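Local atomic coordinates of L-serine ammonia-lyase (Rhizomucor miehei CAU432, PDB entry 5C3U), a protein that is a pyridoxal-phosphate-dependent enzyme, with pyridoxal-5'-phosphate covalently bound in its pocket. Residues K52-G57 and S157-E162. Residues are numbered along the deposited sequence; the frame is centred on the assembly and turned at random.
With PLP (pyridoxal-5'-phosphate), chain B.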
loop_
_atom_site.group_PDB
_atom_site.type_symbol
_atom_site.label_atom_id
_atom_site.label_comp_id
_atom_site.label_asym_id
_atom_site.label_seq_id
_atom_site.Cartn_x
_atom_site.Cartn_y
_atom_site.Cartn_z
ATOM N N LYS A 52 -1.501 -3.058 -4.618
ATOM C CA LYS A 52 -2.000 -4.397 -4.286
ATOM C C LYS A 52 -1.936 -5.339 -5.459
ATOM O O LYS A 52 -1.759 -6.551 -5.279
ATOM C CB LYS A 52 -3.429 -4.386 -3.700
ATOM C CG LYS A 52 -3.544 -3.701 -2.338
ATOM C CD LYS A 52 -2.753 -4.529 -1.319
ATOM C CE LYS A 52 -3.148 -4.185 0.100
ATOM N NZ LYS A 52 -3.075 -2.713 0.306
ATOM N N MET A 53 -2.074 -4.802 -6.674
ATOM C CA MET A 53 -1.951 -5.635 -7.865
ATOM C C MET A 53 -0.651 -6.473 -7.887
ATOM O O MET A 53 -0.657 -7.613 -8.374
ATOM C CB MET A 53 -2.081 -4.758 -9.109
ATOM C CG MET A 53 -2.776 -5.370 -10.306
ATOM S SD MET A 53 -4.338 -6.219 -9.980
ATOM C CE MET A 53 -3.542 -7.752 -10.180
ATOM N N ARG A 54 0.451 -5.954 -7.332
ATOM C CA ARG A 54 1.713 -6.723 -7.306
ATOM C C ARG A 54 1.604 -7.907 -6.345
ATOM O O ARG A 54 1.738 -9.073 -6.761
ATOM C CB ARG A 54 2.915 -5.849 -6.900
ATOM C CG ARG A 54 3.215 -4.721 -7.879
ATOM C CD ARG A 54 4.437 -3.933 -7.444
ATOM N NE ARG A 54 4.657 -2.802 -8.336
ATOM C CZ ARG A 54 5.428 -2.831 -9.419
ATOM N NH1 ARG A 54 5.536 -1.729 -10.151
ATOM N NH2 ARG A 54 6.097 -3.940 -9.764
ATOM N N GLY A 55 1.409 -7.608 -5.056
ATOM C CA GLY A 55 1.344 -8.651 -4.028
ATOM C C GLY A 55 0.178 -9.590 -4.229
ATOM O O GLY A 55 0.340 -10.828 -4.221
ATOM N N ILE A 56 -1.017 -9.003 -4.398
ATOM C CA ILE A 56 -2.250 -9.792 -4.488
ATOM C C ILE A 56 -2.286 -10.569 -5.799
ATOM O O ILE A 56 -2.690 -11.738 -5.815
ATOM C CB ILE A 56 -3.516 -8.933 -4.263
ATOM C CG1 ILE A 56 -3.425 -8.205 -2.914
ATOM C CG2 ILE A 56 -4.795 -9.764 -4.402
ATOM C CD1 ILE A 56 -3.249 -9.125 -1.720
ATOM N N GLY A 57 -1.814 -9.942 -6.879
ATOM C CA GLY A 57 -1.631 -10.602 -8.181
ATOM C C GLY A 57 -0.799 -11.867 -8.082
ATOM O O GLY A 57 -1.171 -12.898 -8.632
ATOM N N SER A 157 7.882 -7.390 -4.080
ATOM C CA SER A 157 9.321 -7.178 -4.260
ATOM C C SER A 157 9.671 -6.814 -5.708
ATOM O O SER A 157 10.723 -6.221 -5.959
ATOM C CB SER A 157 10.112 -8.399 -3.775
ATOM O OG SER A 157 10.030 -9.434 -4.723
ATOM N N THR A 158 8.761 -7.111 -6.644
ATOM C CA THR A 158 8.953 -6.741 -8.040
ATOM C C THR A 158 9.128 -5.220 -8.205
ATOM O O THR A 158 9.765 -4.761 -9.160
ATOM C CB THR A 158 7.824 -7.263 -8.962
ATOM O OG1 THR A 158 6.566 -6.685 -8.583
ATOM C CG2 THR A 158 7.721 -8.793 -8.921
ATOM N N ILE A 159 8.574 -4.429 -7.285
ATOM C CA ILE A 159 8.742 -2.972 -7.365
ATOM C C ILE A 159 10.229 -2.544 -7.360
ATOM O O ILE A 159 10.607 -1.563 -8.032
ATOM C CB ILE A 159 7.898 -2.254 -6.281
ATOM C CG1 ILE A 159 7.499 -0.840 -6.752
ATOM C CG2 ILE A 159 8.588 -2.301 -4.913
ATOM C CD1 ILE A 159 6.460 -0.164 -5.882
ATOM N N VAL A 160 11.078 -3.294 -6.653
ATOM C CA VAL A 160 12.476 -2.883 -6.488
ATOM C C VAL A 160 13.311 -3.222 -7.720
ATOM O O VAL A 160 14.153 -2.430 -8.141
ATOM C CB VAL A 160 13.085 -3.429 -5.186
ATOM C CG1 VAL A 160 14.567 -3.091 -5.112
ATOM C CG2 VAL A 160 12.335 -2.846 -3.997
ATOM N N GLN A 161 13.037 -4.385 -8.314
ATOM C CA GLN A 161 13.637 -4.779 -9.585
ATOM C C GLN A 161 13.385 -3.717 -10.657
ATOM O O GLN A 161 14.301 -3.340 -11.398
ATOM C CB GLN A 161 13.109 -6.149 -10.029
ATOM N N GLU A 162 12.157 -3.204 -10.713
ATOM C CA GLU A 162 11.832 -2.081 -11.590
ATOM C C GLU A 162 12.625 -0.819 -11.238
ATOM O O GLU A 162 13.212 -0.181 -12.122
ATOM C CB GLU A 162 10.328 -1.786 -11.565
ATOM C CG GLU A 162 9.494 -2.692 -12.454
ATOM C CD GLU A 162 7.991 -2.492 -12.283
ATOM O OE1 GLU A 162 7.254 -3.516 -12.275
ATOM O OE2 GLU A 162 7.536 -1.321 -12.167
HETATM N N1 PLP B . -1.146 2.132 0.430
HETATM C C2 PLP B . -2.193 1.610 -0.233
HETATM C C2A PLP B . -3.088 2.455 -1.107
HETATM C C3 PLP B . -2.481 0.181 -0.090
HETATM O O3 PLP B . -3.538 -0.382 -0.756
HETATM C C4 PLP B . -1.566 -0.608 0.763
HETATM C C4A PLP B . -1.788 -2.054 0.915
HETATM C C5 PLP B . -0.440 0.075 1.450
HETATM C C6 PLP B . -0.294 1.447 1.226
HETATM C C5A PLP B . 0.540 -0.672 2.357
HETATM O O4P PLP B . -0.088 -1.859 2.824
HETATM P P PLP B . 0.575 -3.080 3.657
HETATM O O1P PLP B . 1.166 -4.040 2.684
HETATM O O2P PLP B . 1.574 -2.504 4.677
HETATM O O3P PLP B . -0.658 -3.576 4.328
#
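R54, on segment 52-57, reaches T158, I159 and E162 on helix 150-166. Both segments belong to the two-sheet α/β fold of a fold-type II pyridoxal-phosphate enzyme. The segment axes approach to 10.0 Å at 126°, a gap bridged by one arginine. From CB, which passes 4.1 Å from T158 OG1, the chain runs fully extended through CG and CD to NE. CD slides by the same hydroxyl and the CB of I159. R54 NE lies 3.8 Å from I159 CG1, whose side chain crosses the arginine at about a right angle, while I159 CA sits over one face of the guanidinium, toward its rim. NE itself forms a salt bridge with E43. At the tip is a two-nitrogen, end-on salt bridge: R54 NH1 hydrogen-bonds E162 OE2 at 2.9 Å, and R54 NH2 hydrogen-bonds E162 OE1 at 2.8 Å. Both oxygens lie close to the guanidinium plane, yet the carboxylate is turned 52° against it and is met from above its own plane. E162 and E43 probably offset the charge of buried R54, while K41 and the backbone N of T22 share E162 OE2. Two residues before R54, K52 NZ is covalently bonded to C4A of pyridoxal-5'-phosphate. T158 OG1, hydrogen-bonded also to G155 O, accepts a hydrogen bond from R54 NH2 at 3.0 Å, in the guanidinium plane.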